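Local coordinates for oxidase/hydroxylase (Streptomyces hygroscopicus subsp. hygroscopicus, PDB 4XCB), which binds hygromycin B, 2-oxoglutarate and a metal ion in a double-stranded beta-helix, and probably acts as a 2-oxoglutarate-dependent dioxygenase in orthosomycin biosynthesis, at residues A66-D71 and L221-G226; D72-P77 and V139-Y144; S181-G186 and D254-F259. One frame throughout, in Å; residues are numbered along the deposited sequence.

Contact 1. Residues A66-D71 and L221-G226; sequences ARLALD and LLTAFG
The larger antiparallel sheet of the double-stranded beta-helix has helices laid over its outer face, and here Leu-68 and Ala-69 of helix 63-69 rest on Phe-225 and Thr-223 of strand 220-229. The phenyl ring of Phe-225 carries most of the contact. The side chain leaves the strand toward the helix, and with CG anti to the carbonyl carbon (chi1 -60°) the ring lies beside Leu-68 and Ala-69. Ala-69 meets one half of the ring: its CA sits 4.0 Å above the ring plane of Phe-225, displaced toward the rim, while Ala-69 CB lies 3.7 Å from Phe-225 CD1. The methyl is small enough to bring the helix backbone down onto the ring, and the CA atoms of Ala-69 and Phe-225 are 6.5 Å apart. Leu-68 takes the other half. Its side chain runs across that of Phe-225 at about a right angle and approaches the ring obliquely, with CD2 3.6 Å and CG 3.7 Å from Phe-225 CE2. A branched leucine suits this place, because while CD2 and CG engage the phenylalanine, the side chain also packs against Phe-35 of helix 29-40. Strand alternation divides the work: Thr-223 and Phe-225 face the helices, whereas Leu-222, between strands 86-96 and 139-144, touches the bound 2-oxoglutarate from the inner face. Ala-69 O accepts a hydrogen bond from the hydroxyl of Tyr-227, farther along the same strand. Beside the ring, the leucine methyl CD2 also reaches Thr-223, 4.1 Å from OG1, a buried hydroxyl oxygen for which the model offers no polar partner.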
loop_
_atom_site.group_PDB
_atom_site.type_symbol
_atom_site.label_atom_id
_atom_site.label_comp_id
_atom_site.label_asym_id
_atom_site.label_seq_id
_atom_site.Cartn_x
_atom_site.Cartn_y
_atom_site.Cartn_z
ATOM N N ALA A 66 25.292 -6.743 26.949
ATOM C CA ALA A 66 24.588 -7.939 26.496
ATOM C C ALA A 66 23.216 -8.030 27.158
ATOM O O ALA A 66 22.225 -8.363 26.510
ATOM C CB ALA A 66 25.402 -9.201 26.790
ATOM N N ARG A 67 23.158 -7.717 28.452
ATOM C CA ARG A 67 21.901 -7.777 29.188
ATOM C C ARG A 67 20.985 -6.625 28.804
ATOM O O ARG A 67 19.767 -6.804 28.696
ATOM C CB ARG A 67 22.155 -7.782 30.697
ATOM C CG ARG A 67 22.772 -9.105 31.175
ATOM C CD ARG A 67 22.767 -9.226 32.685
ATOM N NE ARG A 67 23.744 -8.336 33.288
ATOM C CZ ARG A 67 25.020 -8.663 33.476
ATOM N NH1 ARG A 67 25.460 -9.863 33.114
ATOM N NH2 ARG A 67 25.850 -7.793 34.026
ATOM N N LEU A 68 21.571 -5.455 28.588
ATOM C CA LEU A 68 20.789 -4.295 28.164
ATOM C C LEU A 68 20.086 -4.600 26.841
ATOM O O LEU A 68 18.906 -4.290 26.681
ATOM C CB LEU A 68 21.670 -3.047 28.039
ATOM C CG LEU A 68 20.954 -1.785 27.583
ATOM C CD1 LEU A 68 19.739 -1.557 28.463
ATOM C CD2 LEU A 68 21.890 -0.597 27.656
ATOM N N ALA A 69 20.805 -5.213 25.906
ATOM C CA ALA A 69 20.235 -5.564 24.599
ATOM C C ALA A 69 19.011 -6.474 24.689
ATOM O O ALA A 69 18.152 -6.457 23.805
ATOM C CB ALA A 69 21.299 -6.220 23.725
ATOM N N LEU A 70 18.927 -7.273 25.750
ATOM C CA LEU A 70 17.799 -8.181 25.930
ATOM C C LEU A 70 16.823 -7.700 27.010
ATOM O O LEU A 70 15.908 -8.429 27.372
ATOM C CB LEU A 70 18.292 -9.589 26.272
ATOM C CG LEU A 70 19.279 -10.213 25.287
ATOM C CD1 LEU A 70 19.565 -11.651 25.680
ATOM C CD2 LEU A 70 18.753 -10.155 23.864
ATOM N N ASP A 71 17.028 -6.492 27.529
ATOM C CA ASP A 71 16.157 -5.954 28.574
ATOM C C ASP A 71 14.733 -5.818 28.030
ATOM O O ASP A 71 14.535 -5.273 26.947
ATOM C CB ASP A 71 16.695 -4.599 29.065
ATOM C CG ASP A 71 16.114 -4.167 30.409
ATOM O OD1 ASP A 71 14.889 -3.974 30.527
ATOM O OD2 ASP A 71 16.908 -3.985 31.354
ATOM N N LEU A 221 26.601 11.198 24.742
ATOM C CA LEU A 221 26.782 9.753 24.895
ATOM C C LEU A 221 25.482 8.963 24.747
ATOM O O LEU A 221 24.457 9.314 25.320
ATOM C CB LEU A 221 27.404 9.453 26.262
ATOM C CG LEU A 221 28.006 8.054 26.424
ATOM C CD1 LEU A 221 29.152 7.842 25.447
ATOM C CD2 LEU A 221 28.483 7.858 27.855
ATOM N N LEU A 222 25.532 7.878 23.987
ATOM C CA LEU A 222 24.373 7.011 23.891
ATOM C C LEU A 222 24.781 5.635 23.426
ATOM O O LEU A 222 25.889 5.440 22.938
ATOM C CB LEU A 222 23.323 7.581 22.937
ATOM C CG LEU A 222 23.573 7.361 21.446
ATOM C CD1 LEU A 222 22.348 7.727 20.646
ATOM C CD2 LEU A 222 24.767 8.152 20.966
ATOM N N THR A 223 23.870 4.686 23.602
ATOM C CA THR A 223 24.050 3.340 23.077
ATOM C C THR A 223 22.849 2.975 22.217
ATOM O O THR A 223 21.716 3.304 22.553
ATOM C CB THR A 223 24.221 2.316 24.209
ATOM O OG1 THR A 223 23.073 2.372 25.066
ATOM C CG2 THR A 223 25.472 2.642 25.027
ATOM N N ALA A 224 23.103 2.325 21.091
ATOM C CA ALA A 224 22.053 2.026 20.122
ATOM C C ALA A 224 21.963 0.531 19.900
ATOM O O ALA A 224 22.984 -0.138 19.707
ATOM C CB ALA A 224 22.328 2.718 18.807
ATOM N N PHE A 225 20.740 0.013 19.895
ATOM C CA PHE A 225 20.544 -1.413 19.644
ATOM C C PHE A 225 19.571 -1.586 18.502
ATOM O O PHE A 225 18.495 -0.986 18.513
ATOM C CB PHE A 225 20.052 -2.116 20.911
ATOM C CG PHE A 225 21.012 -2.009 22.060
ATOM C CD1 PHE A 225 22.056 -2.906 22.186
ATOM C CD2 PHE A 225 20.877 -1.011 23.004
ATOM C CE1 PHE A 225 22.954 -2.807 23.240
ATOM C CE2 PHE A 225 21.776 -0.894 24.062
ATOM C CZ PHE A 225 22.818 -1.802 24.176
ATOM N N GLY A 226 19.952 -2.404 17.520
ATOM C CA GLY A 226 19.195 -2.529 16.289
ATOM C C GLY A 226 18.580 -3.904 16.237
ATOM O O GLY A 226 19.248 -4.894 16.531
#

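Contact 2. Residues D72-P77 and V139-Y144; sequences DRLLAP and VKALVY. With AKG (2-oxoglutaric acid), chain F; HY0 (hygromycin b variant), chain G.
Leu-74, on the first turns of helix 72-82, drops one methyl onto Ala-141 and Val-143 of strand 139-144, joining the helix to the outer face of the major sheet. From CB, the chain turns so that CG is anti to the carbonyl carbon (chi1 -59°), and at CG it forks. CD1 turns back toward Leu-68 O of the preceding helix. CD2 descends to the strand and is shared evenly: it lies 4.1 Å from Ala-141 CB and equally far from Val-143 CG2. Alanine offers the leucine methyl a small seat, and Val-143 CG2 flanks it, the leucine and valine side chains crossing at about a right angle. Leu-74 also touches Val-200 of the neighbouring strand 200-204.

The alternate residues of this strand face the active site. Lys-140 stretches out beyond CG and its NZ donates a 2.9 Å hydrogen bond to O32 of the hygromycin B variant; the same NZ is 3.1 Å from O1 of 2-oxoglutarate and bonds to Tyr-92 OH. Leu-142 CD1 lies against the cosubstrate's carbon chain, and Tyr-144 OH gives its hydrogen to carboxylate O3 at 2.6 Å, in the plane of the phenol ring. One strand therefore separates two chemistries: apolar methyl contacts at ordinary van der Waals distance on its outer side, and on its inner side directional polar groups that contact 2-oxoglutarate and the hygromycin B variant.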
loop_
_atom_site.group_PDB
_atom_site.type_symbol
_atom_site.label_atom_id
_atom_site.label_comp_id
_atom_site.label_asym_id
_atom_site.label_seq_id
_atom_site.Cartn_x
_atom_site.Cartn_y
_atom_site.Cartn_z
ATOM N N ASP A 72 13.730 -6.304 28.757
ATOM C CA ASP A 72 12.355 -6.185 28.248
ATOM C C ASP A 72 11.863 -4.732 28.148
ATOM O O ASP A 72 10.848 -4.472 27.507
ATOM C CB ASP A 72 11.377 -7.000 29.098
ATOM C CG ASP A 72 11.425 -6.635 30.559
ATOM O OD1 ASP A 72 12.319 -5.853 30.950
ATOM O OD2 ASP A 72 10.576 -7.147 31.323
ATOM N N ARG A 73 12.568 -3.790 28.766
ATOM C CA ARG A 73 12.184 -2.388 28.632
ATOM C C ARG A 73 12.495 -1.918 27.220
ATOM O O ARG A 73 11.912 -0.947 26.747
ATOM C CB ARG A 73 12.897 -1.520 29.670
ATOM C CG ARG A 73 12.253 -1.586 31.043
ATOM C CD ARG A 73 13.093 -0.884 32.093
ATOM N NE ARG A 73 14.374 -1.551 32.324
ATOM C CZ ARG A 73 15.288 -1.118 33.183
ATOM N NH1 ARG A 73 15.063 -0.019 33.886
ATOM N NH2 ARG A 73 16.425 -1.791 33.352
ATOM N N LEU A 74 13.436 -2.593 26.561
ATOM C CA LEU A 74 13.689 -2.351 25.144
ATOM C C LEU A 74 12.903 -3.308 24.272
ATOM O O LEU A 74 12.314 -2.904 23.273
ATOM C CB LEU A 74 15.175 -2.498 24.822
ATOM C CG LEU A 74 16.157 -1.592 25.567
ATOM C CD1 LEU A 74 17.524 -1.651 24.904
ATOM C CD2 LEU A 74 15.644 -0.163 25.588
ATOM N N LEU A 75 12.917 -4.591 24.628
ATOM C CA LEU A 75 12.319 -5.588 23.763
ATOM C C LEU A 75 10.812 -5.453 23.652
ATOM O O LEU A 75 10.256 -5.664 22.580
ATOM C CB LEU A 75 12.663 -7.001 24.235
ATOM C CG LEU A 75 14.129 -7.419 24.160
ATOM C CD1 LEU A 75 14.199 -8.913 24.370
ATOM C CD2 LEU A 75 14.738 -7.032 22.822
ATOM N N ALA A 76 10.141 -5.089 24.737
ATOM C CA ALA A 76 8.685 -5.054 24.668
ATOM C C ALA A 76 8.196 -3.974 23.673
ATOM O O ALA A 76 7.383 -4.280 22.808
ATOM C CB ALA A 76 8.083 -4.857 26.059
ATOM N N PRO A 77 8.716 -2.732 23.748
ATOM C CA PRO A 77 8.264 -1.805 22.696
ATOM C C PRO A 77 8.749 -2.154 21.281
ATOM O O PRO A 77 8.004 -1.934 20.326
ATOM C CB PRO A 77 8.830 -0.452 23.145
ATOM C CG PRO A 77 9.918 -0.769 24.091
ATOM C CD PRO A 77 9.509 -2.038 24.782
ATOM N N VAL A 139 14.381 -1.570 13.330
ATOM C CA VAL A 139 14.187 -0.515 14.313
ATOM C C VAL A 139 15.359 -0.473 15.291
ATOM O O VAL A 139 16.074 -1.481 15.512
ATOM C CB VAL A 139 12.861 -0.685 15.079
ATOM C CG1 VAL A 139 11.671 -0.708 14.093
ATOM C CG2 VAL A 139 12.888 -1.943 15.892
ATOM N N LYS A 140 15.578 0.707 15.855
ATOM C CA LYS A 140 16.623 0.921 16.828
ATOM C C LYS A 140 16.055 1.421 18.124
ATOM O O LYS A 140 15.122 2.224 18.136
ATOM C CB LYS A 140 17.650 1.923 16.320
ATOM C CG LYS A 140 18.638 1.368 15.358
ATOM C CD LYS A 140 19.745 2.374 15.142
ATOM C CE LYS A 140 20.657 1.917 14.033
ATOM N NZ LYS A 140 21.506 3.049 13.549
ATOM N N ALA A 141 16.634 0.959 19.221
ATOM C CA ALA A 141 16.414 1.593 20.507
ATOM C C ALA A 141 17.664 2.379 20.848
ATOM O O ALA A 141 18.733 1.808 21.054
ATOM C CB ALA A 141 16.103 0.563 21.586
ATOM N N LEU A 142 17.534 3.696 20.879
ATOM C CA LEU A 142 18.615 4.560 21.310
ATOM C C LEU A 142 18.441 4.865 22.790
ATOM O O LEU A 142 17.454 5.481 23.195
ATOM C CB LEU A 142 18.638 5.867 20.505
ATOM C CG LEU A 142 18.603 5.799 18.981
ATOM C CD1 LEU A 142 18.523 7.188 18.394
ATOM C CD2 LEU A 142 19.826 5.125 18.449
ATOM N N VAL A 143 19.403 4.423 23.587
ATOM C CA VAL A 143 19.427 4.709 25.007
ATOM C C VAL A 143 20.389 5.870 25.266
ATOM O O VAL A 143 21.619 5.723 25.203
ATOM C CB VAL A 143 19.864 3.472 25.827
ATOM C CG1 VAL A 143 19.804 3.810 27.322
ATOM C CG2 VAL A 143 19.003 2.254 25.475
ATOM N N TYR A 144 19.833 7.038 25.556
ATOM C CA TYR A 144 20.680 8.199 25.773
ATOM C C TYR A 144 21.238 8.205 27.181
ATOM O O TYR A 144 20.531 7.905 28.146
ATOM C CB TYR A 144 19.909 9.489 25.494
ATOM C CG TYR A 144 19.661 9.717 24.025
ATOM C CD1 TYR A 144 18.479 9.286 23.428
ATOM C CD2 TYR A 144 20.627 10.328 23.224
ATOM C CE1 TYR A 144 18.253 9.482 22.074
ATOM C CE2 TYR A 144 20.407 10.522 21.861
ATOM C CZ TYR A 144 19.222 10.099 21.298
ATOM O OH TYR A 144 18.998 10.300 19.948
HETATM C C1 AKG F . 22.646 6.548 14.337
HETATM O O1 AKG F . 22.345 6.016 13.222
HETATM O O2 AKG F . 23.584 6.076 15.047
HETATM C C2 AKG F . 21.877 7.748 14.821
HETATM O O5 AKG F . 20.911 8.094 14.166
HETATM C C3 AKG F . 22.341 8.500 16.057
HETATM C C4 AKG F . 21.253 9.319 16.712
HETATM C C5 AKG F . 21.863 10.246 17.753
HETATM O O3 AKG F . 21.111 10.919 18.512
HETATM O O4 AKG F . 23.117 10.333 17.849
HETATM C C1 HY0 G . 26.708 4.564 4.458
HETATM C C2 HY0 G . 27.468 5.013 3.230
HETATM C C3 HY0 G . 28.941 4.666 3.383
HETATM C C4 HY0 G . 29.518 5.339 4.629
HETATM C C5 HY0 G . 28.701 4.996 5.879
HETATM C C6 HY0 G . 27.237 5.247 5.696
HETATM N N7 HY0 G . 26.934 4.343 2.106
HETATM O O8 HY0 G . 25.360 4.937 4.287
HETATM N N9 HY0 G . 30.859 4.897 4.806
HETATM C C10 HY0 G . 31.722 5.657 3.907
HETATM O O11 HY0 G . 29.159 5.812 6.936
HETATM C C12 HY0 G . 24.692 4.883 8.396
HETATM C C13 HY0 G . 25.594 5.588 7.419
HETATM O O14 HY0 G . 26.295 6.673 7.977
HETATM C C15 HY0 G . 25.403 7.629 8.478
HETATM C C16 HY0 G . 24.835 7.072 9.745
HETATM C C17 HY0 G . 24.025 5.767 9.359
HETATM O O18 HY0 G . 26.549 4.694 6.856
HETATM C C19 HY0 G . 26.172 8.919 8.757
HETATM O O20 HY0 G . 26.524 9.510 7.503
HETATM O O21 HY0 G . 25.839 6.752 10.633
HETATM O O22 HY0 G . 23.785 5.061 10.503
HETATM C C23 HY0 G . 24.284 3.730 10.268
HETATM C C24 HY0 G . 24.820 3.179 11.547
HETATM C C25 HY0 G . 25.045 1.680 11.420
HETATM C C26 HY0 G . 23.797 0.978 10.925
HETATM C C27 HY0 G . 23.405 1.586 9.621
HETATM O O28 HY0 G . 23.190 2.964 9.824
HETATM O O29 HY0 G . 25.332 3.822 9.211
HETATM O O30 HY0 G . 26.083 3.764 11.879
HETATM O O31 HY0 G . 25.469 1.184 12.669
HETATM O O32 HY0 G . 22.719 1.092 11.858
HETATM C C33 HY0 G . 22.098 0.963 9.098
HETATM C C34 HY0 G . 21.992 1.183 7.611
HETATM O O35 HY0 G . 22.861 0.328 6.896
HETATM N N36 HY0 G . 21.007 1.625 9.711
#

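Contact 3. Residues S181-G186 and D254-F259; sequences SLVDSG and DVEEDF. With HY0 (hygromycin b variant), chain G.
Glu-256 drives its carboxylate into the start of the short helix 182-185, where Ser-181 and Leu-182 grip both oxygens. Ser-181 OG donates to Glu-256 OE1 at 2.7 Å, on the syn side but 34° out of the carboxylate plane. Leu-182 N reaches the syn lone pair of Glu-256 OE2 at 2.9 Å, with a nearly straight N-H...O angle of 173°. Because the serine OG is anti to its own backbone N (chi1 164°), it can also accept from Val-183 N as the helix N-cap. An acid suits this spot, since the helix N-terminus would be expected to stabilise its negative charge.

Away from this buried grip the segments diverge. Asp-184 and Ser-185 of the helix are exposed, and so is Asp-258 of 254-259, whose OD2 accepts from Val-255 N. Glu-257, its extended chain diverging from that of Glu-256, accepts with OE1 from two hydroxyls of the hygromycin B variant, O20 at 2.7 Å and O11 at 2.9 Å.

The buried carboxylate is thus enclosed by helix 182-185, by Leu-170 of helix 170-175 and by strand 102-105, whose Leu-104 N also donates to Glu-256 OE1.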
loop_
_atom_site.group_PDB
_atom_site.type_symbol
_atom_site.label_atom_id
_atom_site.label_comp_id
_atom_site.label_asym_id
_atom_site.label_seq_id
_atom_site.Cartn_x
_atom_site.Cartn_y
_atom_site.Cartn_z
ATOM N N SER A 181 24.809 20.345 4.362
ATOM C CA SER A 181 23.854 19.480 5.063
ATOM C C SER A 181 22.669 20.239 5.622
ATOM O O SER A 181 22.812 21.336 6.155
ATOM C CB SER A 181 24.527 18.725 6.208
ATOM O OG SER A 181 23.536 18.196 7.084
ATOM N N LEU A 182 21.498 19.633 5.507
ATOM C CA LEU A 182 20.277 20.212 6.032
ATOM C C LEU A 182 20.335 20.377 7.550
ATOM O O LEU A 182 19.603 21.201 8.097
ATOM C CB LEU A 182 19.072 19.356 5.638
ATOM C CG LEU A 182 18.723 19.376 4.148
ATOM C CD1 LEU A 182 17.610 18.399 3.828
ATOM C CD2 LEU A 182 18.315 20.783 3.727
ATOM N N VAL A 183 21.187 19.609 8.240
ATOM C CA VAL A 183 21.244 19.756 9.703
ATOM C C VAL A 183 21.972 21.048 10.051
ATOM O O VAL A 183 21.848 21.544 11.166
ATOM C CB VAL A 183 21.939 18.575 10.435
ATOM C CG1 VAL A 183 21.386 17.240 9.951
ATOM C CG2 VAL A 183 23.436 18.614 10.269
ATOM N N ASP A 184 22.731 21.580 9.097
ATOM C CA ASP A 184 23.395 22.875 9.279
ATOM C C ASP A 184 22.575 24.038 8.729
ATOM O O ASP A 184 22.485 25.095 9.360
ATOM C CB ASP A 184 24.767 22.879 8.611
ATOM C CG ASP A 184 25.799 22.090 9.382
ATOM O OD1 ASP A 184 25.769 22.135 10.628
ATOM O OD2 ASP A 184 26.644 21.428 8.742
ATOM N N SER A 185 21.984 23.854 7.553
ATOM C CA SER A 185 21.267 24.943 6.891
ATOM C C SER A 185 19.815 25.032 7.345
ATOM O O SER A 185 19.191 26.088 7.266
ATOM C CB SER A 185 21.320 24.774 5.373
ATOM O OG SER A 185 20.509 23.687 4.951
ATOM N N GLY A 186 19.275 23.916 7.815
ATOM C CA GLY A 186 17.871 23.834 8.138
ATOM C C GLY A 186 17.052 23.419 6.931
ATOM O O GLY A 186 17.537 23.425 5.802
ATOM N N ASP A 254 21.011 6.751 -0.979
ATOM C CA ASP A 254 21.677 8.054 -0.779
ATOM C C ASP A 254 21.609 8.500 0.669
ATOM O O ASP A 254 20.552 8.440 1.274
ATOM C CB ASP A 254 21.043 9.162 -1.635
ATOM C CG ASP A 254 21.267 8.993 -3.136
ATOM O OD1 ASP A 254 22.137 8.211 -3.547
ATOM O OD2 ASP A 254 20.554 9.692 -3.907
ATOM N N VAL A 255 22.741 8.944 1.218
ATOM C CA VAL A 255 22.770 9.629 2.511
ATOM C C VAL A 255 23.561 10.925 2.320
ATOM O O VAL A 255 24.346 11.029 1.377
ATOM C CB VAL A 255 23.406 8.775 3.623
ATOM C CG1 VAL A 255 22.588 7.495 3.850
ATOM C CG2 VAL A 255 24.843 8.412 3.269
ATOM N N GLU A 256 23.380 11.897 3.210
ATOM C CA GLU A 256 24.077 13.170 3.030
ATOM C C GLU A 256 25.594 13.028 2.985
ATOM O O GLU A 256 26.256 13.791 2.289
ATOM C CB GLU A 256 23.691 14.156 4.115
ATOM C CG GLU A 256 22.417 14.876 3.795
ATOM C CD GLU A 256 22.150 16.036 4.734
ATOM O OE1 GLU A 256 22.538 15.934 5.919
ATOM O OE2 GLU A 256 21.548 17.033 4.286
ATOM N N GLU A 257 26.139 12.046 3.697
ATOM C CA GLU A 257 27.573 11.777 3.661
ATOM C C GLU A 257 28.097 11.557 2.230
ATOM O O GLU A 257 29.271 11.800 1.958
ATOM C CB GLU A 257 27.900 10.555 4.529
ATOM C CG GLU A 257 29.374 10.374 4.840
ATOM C CD GLU A 257 29.655 9.098 5.623
ATOM O OE1 GLU A 257 28.716 8.551 6.248
ATOM O OE2 GLU A 257 30.816 8.634 5.609
ATOM N N ASP A 258 27.227 11.106 1.321
ATOM C CA ASP A 258 27.610 10.893 -0.074
ATOM C C ASP A 258 27.817 12.203 -0.832
ATOM O O ASP A 258 28.484 12.216 -1.866
ATOM C CB ASP A 258 26.547 10.086 -0.830
ATOM C CG ASP A 258 26.376 8.671 -0.311
ATOM O OD1 ASP A 258 27.390 7.974 -0.056
ATOM O OD2 ASP A 258 25.200 8.254 -0.188
ATOM N N PHE A 259 27.217 13.283 -0.333
ATOM C CA PHE A 259 27.063 14.518 -1.112
ATOM C C PHE A 259 27.639 15.761 -0.434
ATOM O O PHE A 259 27.967 16.738 -1.109
ATOM C CB PHE A 259 25.576 14.795 -1.408
ATOM C CG PHE A 259 24.881 13.696 -2.173
ATOM C CD1 PHE A 259 25.485 13.102 -3.270
ATOM C CD2 PHE A 259 23.622 13.257 -1.788
ATOM C CE1 PHE A 259 24.844 12.084 -3.977
ATOM C CE2 PHE A 259 22.977 12.238 -2.491
ATOM C CZ PHE A 259 23.590 11.655 -3.584
HETATM C C1 HY0 G . 26.708 4.564 4.458
HETATM C C2 HY0 G . 27.468 5.013 3.230
HETATM C C3 HY0 G . 28.941 4.666 3.383
HETATM C C4 HY0 G . 29.518 5.339 4.629
HETATM C C5 HY0 G . 28.701 4.996 5.879
HETATM C C6 HY0 G . 27.237 5.247 5.696
HETATM N N7 HY0 G . 26.934 4.343 2.106
HETATM O O8 HY0 G . 25.360 4.937 4.287
HETATM N N9 HY0 G . 30.859 4.897 4.806
HETATM C C10 HY0 G . 31.722 5.657 3.907
HETATM O O11 HY0 G . 29.159 5.812 6.936
HETATM C C12 HY0 G . 24.692 4.883 8.396
HETATM C C13 HY0 G . 25.594 5.588 7.419
HETATM O O14 HY0 G . 26.295 6.673 7.977
HETATM C C15 HY0 G . 25.403 7.629 8.478
HETATM C C16 HY0 G . 24.835 7.072 9.745
HETATM C C17 HY0 G . 24.025 5.767 9.359
HETATM O O18 HY0 G . 26.549 4.694 6.856
HETATM C C19 HY0 G . 26.172 8.919 8.757
HETATM O O20 HY0 G . 26.524 9.510 7.503
HETATM O O21 HY0 G . 25.839 6.752 10.633
HETATM O O22 HY0 G . 23.785 5.061 10.503
HETATM C C23 HY0 G . 24.284 3.730 10.268
HETATM C C24 HY0 G . 24.820 3.179 11.547
HETATM C C25 HY0 G . 25.045 1.680 11.420
HETATM C C26 HY0 G . 23.797 0.978 10.925
HETATM C C27 HY0 G . 23.405 1.586 9.621
HETATM O O28 HY0 G . 23.190 2.964 9.824
HETATM O O29 HY0 G . 25.332 3.822 9.211
HETATM O O30 HY0 G . 26.083 3.764 11.879
HETATM O O31 HY0 G . 25.469 1.184 12.669
HETATM O O32 HY0 G . 22.719 1.092 11.858
HETATM C C33 HY0 G . 22.098 0.963 9.098
HETATM C C34 HY0 G . 21.992 1.183 7.611
HETATM O O35 HY0 G . 22.861 0.328 6.896
HETATM N N36 HY0 G . 21.007 1.625 9.711
#

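In the fold
Contacts 1 and 2 are neighbours in the core, their centres about 7 Å apart: consecutive helices 63-69 and 72-82 sit on adjacent strands 220-229 and 139-144, which are themselves joined by backbone hydrogen bonds. Both are apolar packing without polar bonds across their segments, with an aromatic ring at the centre of one and aliphatic side chains in the other. Contact 3 lies on the opposite side of the chain's centre, its own centre about 27 Å from the centres of the other two, and relies instead on a buried carboxylate pinning the C-terminal loop to a helix start, with exposed residues close by. Contacts 2 and 3 nevertheless both touch the hygromycin B variant, approaching it from different parts of the fold.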